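Local coordinates for CRISPR-associated endonuclease Cas9 (Campylobacter jejuni subsp. jejuni serotype O:2, PDB 5X2G), which cuts DNA that matches its guide RNA beside a PAM, using HNH and RuvC-like nuclease domains for the two strands in CRISPR immunity, at a contact of chain A with DNA. Sequence-based numbering; all coordinates share one arbitrary frame.

Site 1: a contact of chain A with DNA. Residues 245, 249, 397-399. With nucleotides of chain B.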
ATOM      1  N   PHE A 245      12.413   7.078   9.309  1.00 40.74           N
ATOM      2  CA  PHE A 245      11.742   7.386   8.051  1.00 38.98           C
ATOM      3  C   PHE A 245      12.412   8.537   7.309  1.00 39.22           C
ATOM      4  O   PHE A 245      11.788   9.149   6.436  1.00 41.49           O
ATOM      5  CB  PHE A 245      10.266   7.708   8.303  1.00 35.94           C
ATOM      6  CG  PHE A 245      10.046   8.837   9.274  1.00 36.91           C
ATOM      7  CD1 PHE A 245      10.058  10.155   8.842  1.00 37.42           C
ATOM      8  CD2 PHE A 245       9.830   8.580  10.619  1.00 37.42           C
ATOM      9  CE1 PHE A 245       9.860  11.194   9.731  1.00 38.90           C
ATOM     10  CE2 PHE A 245       9.629   9.615  11.516  1.00 38.47           C
ATOM     11  CZ  PHE A 245       9.644  10.923  11.072  1.00 40.36           C
ATOM     12  N   VAL A 249      11.696  11.558   3.429  1.00 39.84           N
ATOM     13  CA  VAL A 249      11.614  13.003   3.268  1.00 38.91           C
ATOM     14  C   VAL A 249      12.040  13.380   1.856  1.00 37.35           C
ATOM     15  O   VAL A 249      13.008  12.835   1.310  1.00 37.36           O
ATOM     16  CB  VAL A 249      12.481  13.714   4.323  1.00 39.29           C
ATOM     17  CG1 VAL A 249      12.327  15.223   4.215  1.00 39.39           C
ATOM     18  CG2 VAL A 249      12.119  13.240   5.723  1.00 38.68           C
ATOM     19  N   LYS A 397       7.168  18.146  13.307  1.00 50.88           N
ATOM     20  CA  LYS A 397       6.876  17.408  12.085  1.00 48.93           C
ATOM     21  C   LYS A 397       6.796  18.402  10.934  1.00 46.80           C
ATOM     22  O   LYS A 397       6.916  19.615  11.128  1.00 48.22           O
ATOM     23  CB  LYS A 397       5.585  16.591  12.211  1.00 47.53           C
ATOM     24  CG  LYS A 397       4.332  17.427  12.399  1.00 47.12           C
ATOM     25  CD  LYS A 397       3.088  16.632  12.049  1.00 49.75           C
ATOM     26  CE  LYS A 397       1.836  17.478  12.193  1.00 53.89           C
ATOM     27  NZ  LYS A 397       0.630  16.759  11.698  1.00 55.20           N
ATOM     28  N   ASP A 398       6.608  17.864   9.724  1.00 45.93           N
ATOM     29  CA  ASP A 398       6.420  18.626   8.492  1.00 48.58           C
ATOM     30  C   ASP A 398       7.711  19.278   8.005  1.00 46.12           C
ATOM     31  O   ASP A 398       8.607  19.586   8.800  1.00 44.87           O
ATOM     32  CB  ASP A 398       5.328  19.684   8.671  1.00 57.65           C
ATOM     33  CG  ASP A 398       4.211  19.544   7.663  1.00 63.49           C
ATOM     34  OD1 ASP A 398       4.504  19.249   6.484  1.00 63.95           O
ATOM     35  OD2 ASP A 398       3.039  19.729   8.053  1.00 65.87           O
ATOM     36  N   HIS A 399       7.810  19.488   6.693  1.00 45.41           N
ATOM     37  CA  HIS A 399       8.977  20.089   6.066  1.00 44.27           C
ATOM     38  C   HIS A 399       8.536  21.150   5.069  1.00 46.37           C
ATOM     39  O   HIS A 399       7.412  21.127   4.560  1.00 46.55           O
ATOM     40  CB  HIS A 399       9.839  19.046   5.336  1.00 43.04           C
ATOM     41  CG  HIS A 399      10.380  17.969   6.223  1.00 47.00           C
ATOM     42  ND1 HIS A 399       9.577  17.016   6.813  1.00 47.20           N
ATOM     43  CD2 HIS A 399      11.647  17.686   6.610  1.00 48.00           C
ATOM     44  CE1 HIS A 399      10.326  16.197   7.531  1.00 46.88           C
ATOM     45  NE2 HIS A 399      11.585  16.582   7.425  1.00 48.82           N
TER
ATOM     46  P    DG B  16       4.115  12.927  14.534  1.00 44.93           P
ATOM     47  OP1  DG B  16       4.885  13.790  15.458  1.00 54.35           O
ATOM     48  OP2  DG B  16       2.941  13.485  13.827  1.00 49.58           O
ATOM     49  O5'  DG B  16       5.107  12.318  13.440  1.00 39.50           O
ATOM     50  C5'  DG B  16       4.964  12.672  12.081  1.00 36.18           C
ATOM     51  C4'  DG B  16       5.792  11.754  11.207  1.00 38.01           C
ATOM     52  O4'  DG B  16       5.229  10.418  11.241  1.00 38.52           O
ATOM     53  C3'  DG B  16       5.820  12.131   9.740  1.00 36.48           C
ATOM     54  O3'  DG B  16       6.867  13.059   9.506  1.00 35.78           O
ATOM     55  C2'  DG B  16       6.102  10.791   9.073  1.00 33.06           C
ATOM     56  C1'  DG B  16       5.321   9.825   9.957  1.00 35.10           C
ATOM     57  N9   DG B  16       3.966   9.538   9.476  1.00 38.35           N
ATOM     58  C8   DG B  16       2.783   9.860  10.097  1.00 40.04           C
ATOM     59  N7   DG B  16       1.726   9.471   9.440  1.00 40.22           N
ATOM     60  C5   DG B  16       2.239   8.849   8.308  1.00 39.66           C
ATOM     61  C6   DG B  16       1.569   8.228   7.225  1.00 37.92           C
ATOM     62  O6   DG B  16       0.349   8.104   7.046  1.00 35.77           O
ATOM     63  N1   DG B  16       2.464   7.722   6.286  1.00 36.27           N
ATOM     64  C2   DG B  16       3.835   7.805   6.382  1.00 35.51           C
ATOM     65  N2   DG B  16       4.536   7.259   5.376  1.00 31.88           N
ATOM     66  N3   DG B  16       4.476   8.383   7.393  1.00 36.28           N
ATOM     67  C4   DG B  16       3.618   8.881   8.316  1.00 37.14           C
ATOM     68  P    DC B  17       6.616  14.330   8.560  1.00 40.25           P
ATOM     69  OP1  DC B  17       7.674  15.320   8.857  1.00 42.40           O
ATOM     70  OP2  DC B  17       5.188  14.715   8.691  1.00 40.98           O
ATOM     71  O5'  DC B  17       6.837  13.757   7.084  1.00 39.03           O
ATOM     72  C5'  DC B  17       8.088  13.193   6.730  1.00 38.78           C
ATOM     73  C4'  DC B  17       7.960  12.356   5.473  1.00 38.45           C
ATOM     74  O4'  DC B  17       7.118  11.210   5.745  1.00 39.25           O
ATOM     75  C3'  DC B  17       7.295  13.056   4.300  1.00 36.39           C
ATOM     76  O3'  DC B  17       8.256  13.809   3.566  1.00 34.70           O
ATOM     77  C2'  DC B  17       6.772  11.875   3.494  1.00 35.37           C
ATOM     78  C1'  DC B  17       6.350  10.898   4.592  1.00 35.92           C
ATOM     79  N1   DC B  17       4.906  10.989   4.939  1.00 34.03           N
ATOM     80  C2   DC B  17       3.956  10.382   4.109  1.00 34.93           C
ATOM     81  O2   DC B  17       4.335   9.776   3.098  1.00 33.21           O
ATOM     82  N3   DC B  17       2.643  10.477   4.437  1.00 32.31           N
ATOM     83  C4   DC B  17       2.274  11.139   5.531  1.00 36.98           C
ATOM     84  N4   DC B  17       0.969  11.203   5.813  1.00 33.10           N
ATOM     85  C5   DC B  17       3.227  11.768   6.388  1.00 37.76           C
ATOM     86  C6   DC B  17       4.519  11.668   6.056  1.00 35.23           C
TER
HETATM   87  O   HOH W   1       6.954  16.594   5.804  1.00 34.83           O

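Site 2: a contact of chain A with DNA. Residues 667, 764-767. With nucleotides of chain C.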
ATOM      1  N   LYS A 667      -4.114 -30.446  -3.766  1.00 30.58           N
ATOM      2  CA  LYS A 667      -5.472 -29.917  -3.817  1.00 28.33           C
ATOM      3  C   LYS A 667      -5.815 -29.117  -2.568  1.00 26.55           C
ATOM      4  O   LYS A 667      -6.683 -28.238  -2.624  1.00 24.87           O
ATOM      5  CB  LYS A 667      -6.473 -31.061  -4.008  1.00 27.33           C
ATOM      6  CG  LYS A 667      -6.333 -31.780  -5.340  1.00 28.31           C
ATOM      7  CD  LYS A 667      -7.104 -33.099  -5.349  1.00 32.15           C
ATOM      8  CE  LYS A 667      -8.584 -32.887  -5.070  1.00 29.84           C
ATOM      9  NZ  LYS A 667      -9.197 -31.929  -6.032  1.00 30.49           N
ATOM     10  N   THR A 764      -9.969 -24.732 -14.654  1.00 27.82           N
ATOM     11  CA  THR A 764     -10.827 -25.313 -13.626  1.00 24.88           C
ATOM     12  C   THR A 764     -10.406 -26.762 -13.417  1.00 28.71           C
ATOM     13  O   THR A 764     -10.586 -27.603 -14.305  1.00 33.23           O
ATOM     14  CB  THR A 764     -12.296 -25.214 -14.032  1.00 24.11           C
ATOM     15  OG1 THR A 764     -12.618 -23.849 -14.324  1.00 23.80           O
ATOM     16  CG2 THR A 764     -13.197 -25.712 -12.911  1.00 27.15           C
ATOM     17  N   SER A 765      -9.848 -27.056 -12.240  1.00 26.64           N
ATOM     18  CA  SER A 765      -9.254 -28.371 -12.016  1.00 29.04           C
ATOM     19  C   SER A 765     -10.308 -29.462 -11.871  1.00 28.61           C
ATOM     20  O   SER A 765     -10.048 -30.617 -12.225  1.00 28.18           O
ATOM     21  CB  SER A 765      -8.352 -28.336 -10.781  1.00 28.95           C
ATOM     22  OG  SER A 765      -9.089 -28.007  -9.615  1.00 28.77           O
ATOM     23  N   SER A 766     -11.496 -29.128 -11.364  1.00 29.25           N
ATOM     24  CA  SER A 766     -12.510 -30.155 -11.148  1.00 29.35           C
ATOM     25  C   SER A 766     -13.068 -30.688 -12.463  1.00 34.31           C
ATOM     26  O   SER A 766     -13.495 -31.848 -12.529  1.00 35.12           O
ATOM     27  CB  SER A 766     -13.637 -29.606 -10.275  1.00 28.08           C
ATOM     28  OG  SER A 766     -14.126 -28.381 -10.787  1.00 29.70           O
ATOM     29  N   THR A 767     -13.079 -29.869 -13.513  1.00 33.90           N
ATOM     30  CA  THR A 767     -13.566 -30.301 -14.814  1.00 31.51           C
ATOM     31  C   THR A 767     -12.484 -30.310 -15.884  1.00 32.29           C
ATOM     32  O   THR A 767     -12.795 -30.597 -17.047  1.00 31.39           O
ATOM     33  CB  THR A 767     -14.735 -29.417 -15.271  1.00 27.59           C
ATOM     34  OG1 THR A 767     -14.322 -28.046 -15.289  1.00 26.37           O
ATOM     35  CG2 THR A 767     -15.915 -29.566 -14.323  1.00 26.14           C
TER
ATOM     36  P    DA C   4      -8.056 -25.069  -6.493  1.00 25.58           P
ATOM     37  OP1  DA C   4      -7.309 -25.629  -5.340  1.00 29.41           O
ATOM     38  OP2  DA C   4      -7.556 -25.232  -7.872  1.00 27.25           O
ATOM     39  O5'  DA C   4      -9.541 -25.643  -6.469  1.00 29.18           O
ATOM     40  C5'  DA C   4     -10.333 -25.507  -5.303  1.00 26.52           C
ATOM     41  C4'  DA C   4     -11.757 -25.930  -5.583  1.00 28.57           C
ATOM     42  O4'  DA C   4     -12.457 -24.868  -6.294  1.00 30.08           O
ATOM     43  C3'  DA C   4     -11.898 -27.183  -6.472  1.00 29.94           C
ATOM     44  O3'  DA C   4     -12.923 -28.005  -5.963  1.00 35.64           O
ATOM     45  C2'  DA C   4     -12.326 -26.586  -7.805  1.00 28.43           C
ATOM     46  C1'  DA C   4     -13.222 -25.487  -7.285  1.00 29.36           C
ATOM     47  N9   DA C   4     -13.663 -24.532  -8.295  1.00 28.66           N
ATOM     48  C8   DA C   4     -12.968 -24.088  -9.385  1.00 25.83           C
ATOM     49  N7   DA C   4     -13.655 -23.264 -10.145  1.00 26.04           N
ATOM     50  C5   DA C   4     -14.893 -23.185  -9.517  1.00 27.26           C
ATOM     51  C6   DA C   4     -16.076 -22.478  -9.821  1.00 26.64           C
ATOM     52  N6   DA C   4     -16.208 -21.679 -10.885  1.00 29.42           N
ATOM     53  N1   DA C   4     -17.124 -22.624  -8.983  1.00 27.67           N
ATOM     54  C2   DA C   4     -16.993 -23.420  -7.917  1.00 26.17           C
ATOM     55  N3   DA C   4     -15.939 -24.134  -7.534  1.00 28.34           N
ATOM     56  C4   DA C   4     -14.914 -23.968  -8.384  1.00 28.55           C
ATOM     57  P    DA C   5     -12.607 -29.471  -5.395  1.00 38.23           P
ATOM     58  OP1  DA C   5     -11.509 -29.335  -4.410  1.00 48.64           O
ATOM     59  OP2  DA C   5     -12.457 -30.398  -6.536  1.00 41.21           O
ATOM     60  O5'  DA C   5     -13.950 -29.840  -4.614  1.00 37.89           O
ATOM     61  C5'  DA C   5     -14.437 -28.959  -3.608  1.00 36.60           C
ATOM     62  C4'  DA C   5     -15.897 -28.608  -3.841  1.00 36.27           C
ATOM     63  O4'  DA C   5     -16.021 -27.744  -4.994  1.00 36.01           O
ATOM     64  C3'  DA C   5     -16.824 -29.798  -4.088  1.00 35.37           C
ATOM     65  O3'  DA C   5     -17.912 -29.739  -3.183  1.00 40.48           O
ATOM     66  C2'  DA C   5     -17.277 -29.625  -5.544  1.00 32.11           C
ATOM     67  C1'  DA C   5     -17.153 -28.123  -5.739  1.00 32.95           C
ATOM     68  N9   DA C   5     -16.933 -27.719  -7.128  1.00 28.68           N
ATOM     69  C8   DA C   5     -15.862 -28.035  -7.913  1.00 27.37           C
ATOM     70  N7   DA C   5     -15.915 -27.514  -9.116  1.00 28.07           N
ATOM     71  C5   DA C   5     -17.098 -26.800  -9.118  1.00 25.38           C
ATOM     72  C6   DA C   5     -17.733 -26.021 -10.103  1.00 31.99           C
ATOM     73  N6   DA C   5     -17.231 -25.830 -11.327  1.00 25.02           N
ATOM     74  N1   DA C   5     -18.909 -25.444  -9.782  1.00 29.89           N
ATOM     75  C2   DA C   5     -19.411 -25.642  -8.557  1.00 30.90           C
ATOM     76  N3   DA C   5     -18.905 -26.350  -7.549  1.00 32.69           N
ATOM     77  C4   DA C   5     -17.738 -26.911  -7.899  1.00 26.76           C
ATOM     78  P    DC C   6     -18.968 -30.946  -3.085  1.00 45.70           P
ATOM     79  OP1  DC C   6     -19.393 -31.018  -1.670  1.00 54.70           O
ATOM     80  OP2  DC C   6     -18.402 -32.138  -3.757  1.00 42.15           O
ATOM     81  O5'  DC C   6     -20.197 -30.425  -3.954  1.00 45.19           O
ATOM     82  C5'  DC C   6     -20.644 -29.086  -3.792  1.00 42.96           C
ATOM     83  C4'  DC C   6     -21.669 -28.727  -4.848  1.00 41.97           C
ATOM     84  O4'  DC C   6     -20.999 -28.399  -6.091  1.00 40.45           O
ATOM     85  C3'  DC C   6     -22.674 -29.833  -5.178  1.00 39.97           C
ATOM     86  O3'  DC C   6     -23.982 -29.317  -5.091  1.00 44.65           O
ATOM     87  C2'  DC C   6     -22.320 -30.240  -6.615  1.00 37.25           C
ATOM     88  C1'  DC C   6     -21.727 -28.954  -7.161  1.00 37.18           C
ATOM     89  N1   DC C   6     -20.791 -29.148  -8.308  1.00 32.57           N
ATOM     90  C2   DC C   6     -21.039 -28.497  -9.520  1.00 33.82           C
ATOM     91  O2   DC C   6     -22.048 -27.787  -9.629  1.00 35.61           O
ATOM     92  N3   DC C   6     -20.167 -28.666 -10.545  1.00 30.38           N
ATOM     93  C4   DC C   6     -19.096 -29.442 -10.389  1.00 32.15           C
ATOM     94  N4   DC C   6     -18.267 -29.583 -11.429  1.00 32.32           N
ATOM     95  C5   DC C   6     -18.824 -30.110  -9.158  1.00 30.63           C
ATOM     96  C6   DC C   6     -19.688 -29.932  -8.154  1.00 31.36           C
TER
HETATM   97  O   HOH W   2      -9.489 -24.887 -10.145  1.00 22.98           O
HETATM   98  O   HOH W   3     -12.336 -22.151 -12.301  1.00 25.26           O
HETATM   99  O   HOH W   4      -8.012 -25.676  -2.774  1.00 36.90           O

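Site 1: a contact of chain A with DNA
Phe245 lies against the deoxyribose of DG16 in this grip on the DNA backbone by Cas9, the RNA-guided endonuclease of CRISPR type II-C. Chain B, the long DNA strand, is probably the target strand, paired here with the guide. The contacts described go to sugar and phosphate, which suggests little dependence on sequence. The packed part is the Phe245 ring, which turns one face to the sugar: C2' of DG16 stands 3.8 Å above the ring plane, toward its rim. CE1 also approaches the O3' of DG16 at 3.5 Å. On the DC17 side, CG2 of Val249 borders the C5' methylene, while CG1 sits over one face of the His399 imidazole. The polar hold is made by backbone: Asp398 N donates to the phosphate oxygen OP1 of DC17 (2.9 Å, 140° at H), and the Asp398 carboxylate is turned away from the phosphate. The looser side runs through water. ND1 of His399 meets water 1 at 2.8 Å (155° at H), and this water reaches the ester oxygen O5' of DC17 at 3.1 Å. Lys397 is looser still: its CG is tucked in over the backbone (chi1 64°), and from there the chain runs out straight past DG16 with CD 3.6 Å from OP2, so methylenes meet the phosphate, and the ammonium NZ, 4.5 Å from that OP2, could act through longer-range attraction.

Site 2: a contact of chain A with DNA
Ser766 and Thr764 meet the adenines of DA5 and DA4 at their Hoogsteen edges, in the major groove of the PAM duplex, where the PAM-interacting domain of Cas9 reads the AGAAACC sequence. Along the strand the DA4 base lies over one face of DA5 and the DC6 base over the other, leaving its Hoogsteen edge to the protein. Ser766 makes the direct base contact: its hydroxyl OG donates to N7 of DA5 at 2.6 Å. A chi1 of 51°, with OG over the backbone between N and C, aims this hydroxyl at the base edge, and CB follows closely, 3.6 Å from C8 of DA5. N7 is common to adenine and guanine, so this bond by itself would mark a purine. One base earlier, Thr764, at the end of strand 756-764, splits its two branches: the methyl CG2 comes within 3.7 Å of DA4 N7, and OG1 reaches that nitrogen through water 3, which is 2.8 Å from N7. The backbone is held more loosely. Ser765 N and OG share water 2, with the N-H pointing almost straight at it (170° at H), and the water passes the contact to OP2 of DA4. Lys667, from the wedge domain and bent at chi3 and chi4, swings NZ to a long salt bridge with OP2 of DA5 (3.6 Å), while its carbonyl O is linked to DA4 OP1 by water 4. Beyond DA5, the methyl CG2 of Thr767 lies 3.7 Å from the exocyclic amine N4 of DC6.

About 52 Å separate the C-alpha centres of site 1 and site 2, and the two share no residue or secondary-structure element. They also hold different DNA strands: site 1 the 28-nucleotide chain B, site 2 the 8-nucleotide chain C carrying the PAM. Site 1 thus holds the long strand while site 2 adds PAM base contacts to phosphate contacts, in distant parts of one monomer. The centre of site 1 lies about 34 Å from Asp14 of the RuvC-like active site, that of site 2 about 37 Å, so both are binding surfaces remote from that residue, likely to position the DNA for cleavage.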